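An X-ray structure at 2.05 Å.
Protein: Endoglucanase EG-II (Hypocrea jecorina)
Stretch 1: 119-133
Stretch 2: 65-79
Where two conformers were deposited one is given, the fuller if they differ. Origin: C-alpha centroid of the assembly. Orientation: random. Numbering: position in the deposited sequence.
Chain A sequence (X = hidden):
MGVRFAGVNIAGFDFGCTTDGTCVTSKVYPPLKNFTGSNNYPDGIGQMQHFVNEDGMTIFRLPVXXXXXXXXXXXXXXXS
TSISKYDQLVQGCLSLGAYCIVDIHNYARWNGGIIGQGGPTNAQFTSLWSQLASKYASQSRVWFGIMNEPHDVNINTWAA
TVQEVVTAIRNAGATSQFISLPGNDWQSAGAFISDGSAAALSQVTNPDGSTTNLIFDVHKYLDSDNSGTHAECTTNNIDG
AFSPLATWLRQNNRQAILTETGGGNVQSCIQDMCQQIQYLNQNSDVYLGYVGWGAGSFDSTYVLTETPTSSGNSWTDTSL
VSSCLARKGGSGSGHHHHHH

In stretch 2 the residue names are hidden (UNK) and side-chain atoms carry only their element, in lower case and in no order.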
ATOM      1  N   GLY A 119      15.003  15.506  -8.452  1.00 19.24           N
ATOM      2  CA  GLY A 119      15.548  14.164  -8.299  1.00 21.48           C
ATOM      3  C   GLY A 119      15.495  13.435  -9.630  1.00 26.66           C
ATOM      4  O   GLY A 119      15.716  14.043 -10.671  1.00 26.06           O
ATOM      5  N   PRO A 120      15.198  12.127  -9.609  1.00 21.39           N
ATOM      6  CA  PRO A 120      15.075  11.351 -10.852  1.00 19.41           C
ATOM      7  C   PRO A 120      14.127  12.023 -11.850  1.00 21.51           C
ATOM      8  O   PRO A 120      13.238  12.752 -11.439  1.00 20.94           O
ATOM      9  CB  PRO A 120      14.472  10.030 -10.375  1.00 21.75           C
ATOM     10  CG  PRO A 120      14.912   9.915  -8.952  1.00 17.41           C
ATOM     11  CD  PRO A 120      14.929  11.311  -8.414  1.00 23.04           C
ATOM     12  N   THR A 121      14.332  11.794 -13.141  1.00 19.82           N
ATOM     13  CA  THR A 121      13.438  12.332 -14.164  1.00 22.45           C
ATOM     14  C   THR A 121      12.233  11.429 -14.231  1.00 21.41           C
ATOM     15  O   THR A 121      12.289  10.303 -13.725  1.00 20.46           O
ATOM     16  CB  THR A 121      14.089  12.304 -15.544  1.00 24.00           C
ATOM     17  OG1 THR A 121      14.422  10.947 -15.876  1.00 20.87           O
ATOM     18  CG2 THR A 121      15.353  13.173 -15.560  1.00 23.80           C
ATOM     19  N   ASN A 122      11.151  11.907 -14.847  1.00 20.06           N
ATOM     20  CA  ASN A 122       9.964  11.074 -15.017  1.00 23.43           C
ATOM     21  C   ASN A 122      10.340   9.775 -15.714  1.00 21.83           C
ATOM     22  O   ASN A 122       9.837   8.715 -15.359  1.00 17.97           O
ATOM     23  CB  ASN A 122       8.853  11.787 -15.816  1.00 18.79           C
ATOM     24  CG  ASN A 122       8.104  12.827 -14.995  1.00 24.00           C
ATOM     25  OD1 ASN A 122       7.328  13.626 -15.533  1.00 27.56           O
ATOM     26  ND2 ASN A 122       8.332  12.827 -13.692  1.00 16.49           N
ATOM     27  N   ALA A 123      11.227   9.859 -16.709  1.00 16.87           N
ATOM     28  CA  ALA A 123      11.608   8.666 -17.468  1.00 20.27           C
ATOM     29  C   ALA A 123      12.327   7.626 -16.604  1.00 19.14           C
ATOM     30  O   ALA A 123      12.205   6.417 -16.833  1.00 20.60           O
ATOM     31  CB  ALA A 123      12.463   9.037 -18.671  1.00 23.30           C
ATOM     32  N   GLN A 124      13.089   8.081 -15.618  1.00 20.42           N
ATOM     33  CA  GLN A 124      13.817   7.136 -14.770  1.00 14.69           C
ATOM     34  C   GLN A 124      12.846   6.380 -13.839  1.00 18.75           C
ATOM     35  O   GLN A 124      13.132   5.268 -13.395  1.00 21.74           O
ATOM     36  CB  GLN A 124      14.907   7.853 -13.978  1.00 16.94           C
ATOM     37  CG  GLN A 124      16.145   8.225 -14.811  1.00 19.15           C
ATOM     38  CD  GLN A 124      17.118   9.116 -14.058  1.00 22.57           C
ATOM     39  OE1 GLN A 124      16.713  10.042 -13.353  1.00 20.98           O
ATOM     40  NE2 GLN A 124      18.415   8.841 -14.206  1.00 19.40           N
ATOM     41  N   PHE A 125      11.700   6.998 -13.563  1.00 19.90           N
ATOM     42  CA  PHE A 125      10.671   6.412 -12.704  1.00 16.14           C
ATOM     43  C   PHE A 125       9.707   5.562 -13.527  1.00 18.94           C
ATOM     44  O   PHE A 125       9.321   4.477 -13.099  1.00 19.20           O
ATOM     45  CB  PHE A 125       9.940   7.531 -11.936  1.00 16.96           C
ATOM     46  CG  PHE A 125       8.858   7.050 -10.996  1.00 17.74           C
ATOM     47  CD1 PHE A 125       9.115   6.072 -10.042  1.00 15.06           C
ATOM     48  CD2 PHE A 125       7.595   7.634 -11.028  1.00 16.25           C
ATOM     49  CE1 PHE A 125       8.110   5.653  -9.160  1.00 17.16           C
ATOM     50  CE2 PHE A 125       6.591   7.226 -10.155  1.00 15.07           C
ATOM     51  CZ  PHE A 125       6.850   6.235  -9.221  1.00 17.17           C
ATOM     52  N   THR A 126       9.324   6.037 -14.711  1.00 15.89           N
ATOM     53  CA  THR A 126       8.390   5.275 -15.537  1.00 17.90           C
ATOM     54  C   THR A 126       9.087   3.999 -16.024  1.00 19.17           C
ATOM     55  O   THR A 126       8.456   2.963 -16.232  1.00 18.54           O
ATOM     56  CB  THR A 126       7.860   6.082 -16.756  1.00 17.94           C
ATOM     57  OG1 THR A 126       8.950   6.400 -17.626  1.00 29.21           O
ATOM     58  CG2 THR A 126       7.178   7.378 -16.313  1.00 17.29           C
ATOM     59  N   SER A 127      10.399   4.087 -16.211  1.00 18.97           N
ATOM     60  CA  SER A 127      11.202   2.917 -16.561  1.00 21.89           C
ATOM     61  C   SER A 127      11.059   1.789 -15.528  1.00 20.28           C
ATOM     62  O   SER A 127      11.019   0.609 -15.883  1.00 20.50           O
ATOM     63  CB  SER A 127      12.668   3.317 -16.695  1.00 24.57           C
ATOM     64  OG  SER A 127      13.510   2.318 -16.171  1.00 28.69           O
ATOM     65  N   LEU A 128      10.982   2.155 -14.254  1.00 17.98           N
ATOM     66  CA  LEU A 128      10.753   1.165 -13.204  1.00 19.47           C
ATOM     67  C   LEU A 128       9.378   0.524 -13.404  1.00 21.30           C
ATOM     68  O   LEU A 128       9.250  -0.694 -13.469  1.00 16.09           O
ATOM     69  CB  LEU A 128      10.833   1.820 -11.825  1.00 18.41           C
ATOM     70  CG  LEU A 128      10.298   0.977 -10.665  1.00 20.76           C
ATOM     71  CD1 LEU A 128      11.273  -0.150 -10.351  1.00 16.14           C
ATOM     72  CD2 LEU A 128      10.028   1.850  -9.426  1.00 14.50           C
ATOM     73  N   TRP A 129       8.353   1.355 -13.541  1.00 20.33           N
ATOM     74  CA  TRP A 129       6.992   0.847 -13.647  1.00 20.03           C
ATOM     75  C   TRP A 129       6.718   0.124 -14.961  1.00 19.69           C
ATOM     76  O   TRP A 129       5.921  -0.808 -15.009  1.00 18.90           O
ATOM     77  CB  TRP A 129       5.968   1.950 -13.373  1.00 18.40           C
ATOM     78  CG  TRP A 129       5.750   2.121 -11.907  1.00 17.19           C
ATOM     79  CD1 TRP A 129       6.108   3.192 -11.134  1.00 16.14           C
ATOM     80  CD2 TRP A 129       5.163   1.165 -11.019  1.00 17.72           C
ATOM     81  NE1 TRP A 129       5.755   2.968  -9.825  1.00 18.98           N
ATOM     82  CE2 TRP A 129       5.173   1.731  -9.728  1.00 17.51           C
ATOM     83  CE3 TRP A 129       4.620  -0.114 -11.193  1.00 20.77           C
ATOM     84  CZ2 TRP A 129       4.662   1.060  -8.611  1.00 18.23           C
ATOM     85  CZ3 TRP A 129       4.114  -0.780 -10.079  1.00 18.62           C
ATOM     86  CH2 TRP A 129       4.141  -0.190  -8.807  1.00 16.41           C
ATOM     87  N   SER A 130       7.396   0.530 -16.025  1.00 16.71           N
ATOM     88  CA  SER A 130       7.203  -0.129 -17.312  1.00 21.39           C
ATOM     89  C   SER A 130       7.661  -1.586 -17.203  1.00 22.30           C
ATOM     90  O   SER A 130       7.005  -2.509 -17.697  1.00 19.40           O
ATOM     91  CB  SER A 130       7.975   0.616 -18.406  1.00 21.24           C
ATOM     92  OG  SER A 130       7.722   0.056 -19.676  1.00 35.58           O
ATOM     93  N   GLN A 131       8.785  -1.795 -16.527  1.00 17.87           N
ATOM     94  CA  GLN A 131       9.306  -3.139 -16.338  1.00 20.40           C
ATOM     95  C   GLN A 131       8.412  -3.998 -15.455  1.00 18.11           C
ATOM     96  O   GLN A 131       8.157  -5.159 -15.771  1.00 20.72           O
ATOM     97  CB  GLN A 131      10.719  -3.094 -15.756  1.00 23.43           C
ATOM     98  CG  GLN A 131      11.735  -2.478 -16.697  1.00 21.95           C
ATOM     99  CD  GLN A 131      13.098  -2.430 -16.066  1.00 24.01           C
ATOM    100  OE1 GLN A 131      13.813  -3.426 -16.046  1.00 20.08           O
ATOM    101  NE2 GLN A 131      13.461  -1.274 -15.531  1.00 19.48           N
ATOM    102  N   LEU A 132       7.939  -3.437 -14.347  1.00 20.30           N
ATOM    103  CA  LEU A 132       7.031  -4.172 -13.473  1.00 20.29           C
ATOM    104  C   LEU A 132       5.739  -4.529 -14.209  1.00 20.26           C
ATOM    105  O   LEU A 132       5.241  -5.640 -14.100  1.00 21.91           O
ATOM    106  CB  LEU A 132       6.734  -3.365 -12.210  1.00 22.29           C
ATOM    107  CG  LEU A 132       7.935  -3.226 -11.275  1.00 24.37           C
ATOM    108  CD1 LEU A 132       7.647  -2.210 -10.169  1.00 17.31           C
ATOM    109  CD2 LEU A 132       8.277  -4.599 -10.700  1.00 20.25           C
ATOM    110  N   ALA A 133       5.206  -3.579 -14.966  1.00 14.69           N
ATOM    111  CA  ALA A 133       3.983  -3.813 -15.722  1.00 17.84           C
ATOM    112  C   ALA A 133       4.184  -4.924 -16.749  1.00 17.59           C
ATOM    113  O   ALA A 133       3.325  -5.783 -16.916  1.00 21.03           O
ATOM    114  CB  ALA A 133       3.542  -2.527 -16.417  1.00 17.50           C
ATOM    115  N   UNK A  65      11.434  -1.254  -1.467  1.00 15.75           N
ATOM    116  CA  UNK A  65      12.216  -0.093  -1.840  1.00 17.19           C
ATOM    117  C   UNK A  65      12.536  -0.089  -3.321  1.00 18.08           C
ATOM    118  O   UNK A  65      12.897  -1.115  -3.896  1.00 17.44           O
ATOM    119  N   UNK A  66      12.378   1.073  -3.947  1.00 15.23           N
ATOM    120  CA  UNK A  66      12.800   1.275  -5.331  1.00 19.11           C
ATOM    121  C   UNK A  66      14.254   0.819  -5.507  1.00 17.56           C
ATOM    122  O   UNK A  66      14.570   0.058  -6.421  1.00 18.80           O
ATOM    123  c   UNK A  66      12.767   4.494  -7.583  1.00 16.06           C
ATOM    124  c   UNK A  66      12.331   6.837  -7.816  1.00 16.89           C
ATOM    125  c   UNK A  66      13.126   4.462  -8.948  1.00 16.02           C
ATOM    126  c   UNK A  66      13.089   5.602  -9.755  1.00 14.18           C
ATOM    127  c   UNK A  66      12.671   2.760  -5.659  1.00 18.23           C
ATOM    128  c   UNK A  66      12.924   3.172  -7.069  1.00 14.63           C
ATOM    129  c   UNK A  66      12.367   5.710  -7.015  1.00 16.61           C
ATOM    130  c   UNK A  66      12.688   6.773  -9.174  1.00 14.18           C
ATOM    131  c   UNK A  66      13.371   2.401  -8.109  1.00 13.36           C
ATOM    132  n   UNK A  66      13.478   3.172  -9.252  1.00 15.50           N
ATOM    133  N   UNK A  67      15.126   1.269  -4.614  1.00 16.20           N
ATOM    134  CA  UNK A  67      16.557   0.964  -4.716  1.00 19.74           C
ATOM    135  C   UNK A  67      16.795  -0.534  -4.711  1.00 21.41           C
ATOM    136  O   UNK A  67      17.701  -1.032  -5.373  1.00 17.13           O
ATOM    137  c   UNK A  67      17.355   1.630  -3.584  1.00 15.26           C
ATOM    138  o   UNK A  67      15.171   3.409  -3.038  1.00 16.61           O
ATOM    139  n   UNK A  67      16.583   5.107  -2.588  1.00 15.72           N
ATOM    140  c   UNK A  67      17.474   3.155  -3.728  1.00 17.97           C
ATOM    141  c   UNK A  67      16.305   3.908  -3.092  1.00 19.24           C
ATOM    142  N   UNK A  68      15.971  -1.258  -3.964  1.00 17.82           N
ATOM    143  CA  UNK A  68      16.116  -2.703  -3.894  1.00 19.40           C
ATOM    144  C   UNK A  68      15.859  -3.361  -5.256  1.00 20.43           C
ATOM    145  O   UNK A  68      16.615  -4.231  -5.697  1.00 18.47           O
ATOM    146  o   UNK A  68      15.707  -8.919  -2.713  1.00 18.99           O
ATOM    147  c   UNK A  68      16.533  -6.763  -2.126  1.00 19.02           C
ATOM    148  c   UNK A  68      15.303  -4.803  -2.789  1.00 17.20           C
ATOM    149  c   UNK A  68      15.582  -7.555  -2.733  1.00 16.35           C
ATOM    150  c   UNK A  68      15.171  -3.306  -2.845  1.00 14.42           C
ATOM    151  c   UNK A  68      16.390  -5.398  -2.157  1.00 19.79           C
ATOM    152  c   UNK A  68      14.496  -6.992  -3.370  1.00 19.93           C
ATOM    153  c   UNK A  68      14.368  -5.621  -3.400  1.00 17.59           C
ATOM    154  N   UNK A  69      14.781  -2.948  -5.916  1.00 16.50           N
ATOM    155  CA  UNK A  69      14.351  -3.605  -7.148  1.00 16.18           C
ATOM    156  C   UNK A  69      15.358  -3.431  -8.274  1.00 16.87           C
ATOM    157  O   UNK A  69      15.532  -4.325  -9.099  1.00 17.68           O
ATOM    158  c   UNK A  69      11.744  -5.099  -6.571  1.00 16.80           C
ATOM    159  c   UNK A  69      10.485  -3.022  -7.196  1.00 22.93           C
ATOM    160  c   UNK A  69      11.803  -3.572  -6.691  1.00 19.00           C
ATOM    161  c   UNK A  69      12.962  -3.115  -7.588  1.00 13.20           C
ATOM    162  N   UNK A  70      16.021  -2.280  -8.309  1.00 17.24           N
ATOM    163  CA  UNK A  70      17.003  -2.019  -9.348  1.00 18.09           C
ATOM    164  C   UNK A  70      18.430  -2.123  -8.804  1.00 21.90           C
ATOM    165  O   UNK A  70      19.378  -1.720  -9.463  1.00 22.55           O
ATOM    166  c   UNK A  70      16.794  -0.638  -9.986  1.00 21.65           C
ATOM    167  c   UNK A  70      15.460  -0.595 -10.741  1.00 18.20           C
ATOM    168  c   UNK A  70      16.865   0.457  -8.927  1.00 19.45           C
ATOM    169  N   UNK A  71      18.568  -2.673  -7.601  1.00 22.19           N
ATOM    170  CA  UNK A  71      19.861  -2.733  -6.918  1.00 19.52           C
ATOM    171  C   UNK A  71      20.659  -1.432  -7.043  1.00 20.34           C
ATOM    172  O   UNK A  71      21.817  -1.439  -7.473  1.00 21.97           O
ATOM    173  c   UNK A  71      20.689  -3.929  -7.412  1.00 20.53           C
ATOM    174  c   UNK A  71      21.894  -4.233  -6.509  1.00 29.62           C
ATOM    175  o   UNK A  71      21.812  -4.136  -5.288  1.00 29.27           O
ATOM    176  n   UNK A  71      23.004  -4.624  -7.118  1.00 25.94           N
ATOM    177  N   UNK A  72      20.036  -0.320  -6.663  1.00 19.24           N
ATOM    178  CA  UNK A  72      20.689   0.996  -6.662  1.00 20.56           C
ATOM    179  C   UNK A  72      21.071   1.572  -8.026  1.00 20.57           C
ATOM    180  O   UNK A  72      21.734   2.607  -8.090  1.00 24.92           O
ATOM    181  c   UNK A  72      21.509   0.660  -4.295  1.00 27.17           C
ATOM    182  n   UNK A  72      22.015  -0.455  -3.784  1.00 21.41           N
ATOM    183  o   UNK A  72      20.755   1.403  -3.657  1.00 24.13           O
ATOM    184  c   UNK A  72      21.898   0.988  -5.727  1.00 19.21           C
ATOM    185  N   UNK A  73      20.650   0.914  -9.107  1.00 20.13           N
ATOM    186  CA  UNK A  73      20.887   1.419 -10.459  0.61 23.44           C
ATOM    187  C   UNK A  73      19.708   2.240 -10.954  1.00 22.08           C
ATOM    188  O   UNK A  73      18.793   1.702 -11.577  1.00 18.35           O
ATOM    189  c   UNK A  73      22.382  -0.542 -11.056  0.61 25.74           C
ATOM    190  n   UNK A  73      23.418   0.143 -10.604  0.61 26.15           N
ATOM    191  c   UNK A  73      21.146   0.258 -11.423  0.61 26.23           C
ATOM    192  o   UNK A  73      22.402  -1.763 -11.177  0.61 29.74           O
ATOM    193  N   UNK A  74      19.732   3.533 -10.668  1.00 20.68           N
ATOM    194  CA  UNK A  74      18.629   4.394 -11.034  1.00 21.92           C
ATOM    195  C   UNK A  74      18.393   4.333 -12.540  1.00 24.72           C
ATOM    196  O   UNK A  74      19.310   4.543 -13.329  1.00 24.75           O
ATOM    197  c   UNK A  74      17.806   6.818 -10.959  1.00 25.46           C
ATOM    198  c   UNK A  74      18.908   5.829 -10.590  1.00 21.43           C
ATOM    199  c   UNK A  74      16.479   6.376 -10.343  1.00 21.84           C
ATOM    200  c   UNK A  74      18.176   8.230 -10.510  1.00 21.37           C
ATOM    201  N   UNK A  75      17.159   4.032 -12.934  1.00 20.90           N
ATOM    202  CA  UNK A  75      16.797   3.983 -14.339  1.00 23.06           C
ATOM    203  C   UNK A  75      17.249   2.701 -15.019  1.00 24.38           C
ATOM    204  O   UNK A  75      17.050   2.531 -16.218  1.00 27.52           O
ATOM    205  N   UNK A  76      17.851   1.794 -14.258  1.00 21.38           N
ATOM    206  CA  UNK A  76      18.366   0.556 -14.828  1.00 21.76           C
ATOM    207  C   UNK A  76      17.358  -0.576 -14.925  1.00 28.07           C
ATOM    208  O   UNK A  76      16.183  -0.410 -14.599  1.00 23.18           O
ATOM    209  N   UNK A  77      17.816  -1.731 -15.395  1.00 20.49           N
ATOM    210  CA  UNK A  77      16.969  -2.909 -15.461  1.00 25.44           C
ATOM    211  C   UNK A  77      16.716  -3.422 -14.050  1.00 27.57           C
ATOM    212  O   UNK A  77      17.553  -3.248 -13.166  1.00 23.97           O
ATOM    213  n   UNK A  77      18.748  -4.164 -18.470  1.00 43.89           N
ATOM    214  o   UNK A  77      16.998  -2.767 -18.289  1.00 40.24           O
ATOM    215  c   UNK A  77      17.627  -3.999 -16.317  1.00 32.86           C
ATOM    216  c   UNK A  77      17.765  -3.589 -17.784  1.00 39.54           C
ATOM    217  N   UNK A  78      15.554  -4.021 -13.820  1.00 23.50           N
ATOM    218  CA  UNK A  78      15.313  -4.676 -12.537  1.00 23.55           C
ATOM    219  C   UNK A  78      16.454  -5.663 -12.298  1.00 27.26           C
ATOM    220  O   UNK A  78      16.855  -6.390 -13.217  1.00 23.15           O
ATOM    221  c   UNK A  78      12.709  -4.611 -12.811  1.00 24.28           C
ATOM    222  c   UNK A  78      13.983  -5.426 -12.548  1.00 23.55           C
ATOM    223  c   UNK A  78      12.530  -3.536 -11.755  1.00 24.01           C
ATOM    224  c   UNK A  78      11.494  -5.532 -12.854  1.00 22.73           C
ATOM    225  N   UNK A  79      16.982  -5.680 -11.077  1.00 25.02           N
ATOM    226  CA  UNK A  79      18.054  -6.610 -10.706  1.00 24.06           C
ATOM    227  C   UNK A  79      17.471  -8.013 -10.618  1.00 25.67           C
ATOM    228  O   UNK A  79      16.463  -8.227  -9.949  1.00 27.36           O
ATOM    229  o   UNK A  79      19.300  -8.231  -8.249  1.00 27.25           O
ATOM    230  c   UNK A  79      19.697  -7.209  -8.855  1.00 28.15           C
ATOM    231  o   UNK A  79      20.907  -6.979  -9.065  1.00 27.86           O
ATOM    232  c   UNK A  79      18.670  -6.200  -9.365  1.00 19.90           C
TER
HETATM  233  O   HOH W   1      14.587   3.274 -12.192  1.00 15.23           O
HETATM  234  O   HOH W   2      14.241   1.348 -13.982  1.00 19.18           O

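Position 65 has no side-chain atoms and lies just before a short helix, out of reach of stretch 1; it is Gly 65. Position 66 carries one carbon, then fused five- and six-membered rings holding eight carbons and one nitrogen, which only tryptophan provides. In Trp 66, CH2 lies 3.9 Å from Pro 120 CG and 3.7 Å from Phe 125 CD1, while Leu 128 CD2 sits over the five-membered ring, 3.6 Å from Trp 66 CD1.

At 67, three carbons end in one oxygen and one nitrogen, giving Gln 67; at 68, one carbon leads to a six-carbon ring bearing an oxygen, giving Tyr 68. Neither touches stretch 1. Position 69 has four carbons forked at the second: Leu 69, whose CD1 is 4.2 Å from Leu 132 CD1. Position 70 forks at its first carbon, three in all, and is Val 70; its CG1 lies 4.2 Å from Leu 128 CD1.

Positions 71, 72 and 73 each show two carbons, the second carrying one oxygen and one nitrogen, and none reaches stretch 1. They are Asn 71, Asn 72 and Asn 73, and a type I' turn from Val 70 to Asn 73 reverses the chain.

Position 74 again has four carbons forked at the second. As Leu 74 it places CD2 4.0 Å from Pro 120 CG. Position 75 is bare, with a positive phi that favours glycine, and an ideal CB would lie a tight 3.3 Å from Gln 124 CG: Gly 75. Position 76, also bare, is Gly 76, where a CB would be crowded by Asn 73 O at 3.0 Å.

Position 77 has two carbons, the second with one oxygen and one nitrogen; its CB lies 3.9 Å from Gln 131 OE1, and it is Asn 77. Position 78 bears four carbons forked at the second, packed against Leu 128 and Leu 132: Leu 78. Position 79 ends two carbons in two oxygens, clear of stretch 1, and is Asp 79.

The contact joins an apolar layer to a polar clamp. Leu 128 packs against Trp 66, Leu 69, Val 70 and Leu 78. Beside it, the Gln 131 amide uses both ends on the loop backbone: NE2 donates to Gly 76 O (3.0 Å), and OE1 accepts from Leu 78 N (2.9 Å). A water accepts from Trp 66 NE1 (3.1 Å to its O) and Gly 75 N (2.8 Å to its O) and donates to Gln 124 O (2.7 Å from its O), linking indole and loop to the helix.

Stretch 2 (65-79) GWQYLVNNNLGGNLD
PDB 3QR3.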